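Local coordinates for protein glutathione S-transferase-3 (Necator americanus, PDB 3W8S) that binds glutathione and probably catalyses its conjugation to electrophilic substrates, as a sigma-class glutathione transferase, at residues A[70-73]-A[77-80]. Sequence-based numbering, arbitrary orientation.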
# COMPACT_ATOMS: atom_id res chain seq x y z
N PHE A 70 6.12 -9.94 -3.27
CA PHE A 70 6.12 -11.28 -3.81
C PHE A 70 7.56 -11.77 -4.15
O PHE A 70 7.96 -12.87 -3.71
CB PHE A 70 5.28 -11.34 -5.10
CG PHE A 70 5.30 -12.72 -5.77
CD1 PHE A 70 4.59 -13.78 -5.21
CD2 PHE A 70 6.00 -12.92 -6.96
CE1 PHE A 70 4.62 -15.07 -5.81
CE2 PHE A 70 6.06 -14.20 -7.56
CZ PHE A 70 5.34 -15.28 -6.99
N VAL A 71 8.31 -10.96 -4.92
CA VAL A 71 9.70 -11.29 -5.34
C VAL A 71 10.64 -11.30 -4.10
O VAL A 71 11.48 -12.24 -3.94
CB VAL A 71 10.16 -10.29 -6.44
CG1 VAL A 71 11.59 -10.51 -6.84
CG2 VAL A 71 9.36 -10.62 -7.73
N ALA A 72 10.51 -10.28 -3.24
CA ALA A 72 11.35 -10.25 -2.05
C ALA A 72 11.12 -11.51 -1.22
O ALA A 72 12.06 -12.01 -0.65
CB ALA A 72 11.08 -9.02 -1.22
N LYS A 73 9.88 -12.01 -1.12
CA LYS A 73 9.62 -13.16 -0.24
C LYS A 73 10.26 -14.41 -0.92
O LYS A 73 10.81 -15.28 -0.22
CB LYS A 73 8.09 -13.44 0.06
CG LYS A 73 7.38 -12.55 1.18
CD LYS A 73 5.79 -12.71 1.36
CE LYS A 73 5.12 -11.74 2.34
NZ LYS A 73 6.06 -10.84 3.20
N PHE A 77 14.32 -11.28 0.81
CA PHE A 77 14.53 -9.86 1.16
C PHE A 77 13.29 -9.17 1.80
O PHE A 77 13.20 -7.93 1.77
CB PHE A 77 14.99 -9.08 -0.09
CG PHE A 77 16.31 -9.57 -0.63
CD1 PHE A 77 17.50 -9.17 -0.04
CD2 PHE A 77 16.34 -10.48 -1.66
CE1 PHE A 77 18.73 -9.66 -0.51
CE2 PHE A 77 17.56 -10.97 -2.16
CZ PHE A 77 18.76 -10.58 -1.55
N ALA A 78 12.34 -9.95 2.32
CA ALA A 78 11.04 -9.40 2.79
C ALA A 78 11.02 -9.26 4.30
O ALA A 78 10.02 -8.82 4.84
CB ALA A 78 9.92 -10.33 2.36
N GLY A 79 12.08 -9.71 4.96
CA GLY A 79 12.16 -9.77 6.44
C GLY A 79 12.29 -11.22 6.93
O GLY A 79 11.82 -12.17 6.26
N LYS A 80 12.92 -11.42 8.08
CA LYS A 80 13.35 -12.78 8.45
C LYS A 80 12.38 -13.56 9.38
O LYS A 80 12.67 -14.68 9.75
CB LYS A 80 14.74 -12.70 9.15
CG LYS A 80 15.89 -12.14 8.31
CD LYS A 80 16.26 -13.15 7.23
CE LYS A 80 17.37 -12.70 6.26
NZ LYS A 80 17.32 -13.64 5.08
O HOH W 1 7.44 -8.08 3.77
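Ala72 O accepts a hydrogen bond from Phe77 N at 2.8 Å, a bond from residue i+5 back to residue i, where the chain turns out of the end of helix 64-75. Such a 6→1 bond is consistent with a Schellman-type C-cap, here closing the last helix of the thioredoxin-like N-terminal domain before the linker runs on to helix 82-101. The apolar pair that commonly accompanies this bond is present: Ala72 CB lies 4.1 Å from Phe77 CB. The methyl of Ala72 also packs over the Phe77 backbone, with Ala72 CB 3.7 Å from Phe77 C, and it meets Ala78 CB at 4.0 Å. With CG anti to its own carbonyl carbon (chi1 -62°), the ring of Phe77 leads away from helix 64-75 to rest on Leu24 of helix 16-25; the backbone of Phe77 is also hydrogen-bonded to that of Phe155. Ala78 CB fits against the aliphatic base of Lys73, with CG of the lysine 3.6 Å away. The lysine chain is extended until chi4, where a nearly eclipsed bend (-8°) brings NZ back towards the same methyl, 4.0 Å from Ala78 CB. A water lies 2.9 Å from Ala78 O and accepts a weak bond from Lys73 NZ. The stronger partner of that ammonium group is on the following helix, where NZ forms a salt bridge with OE1 of Glu85.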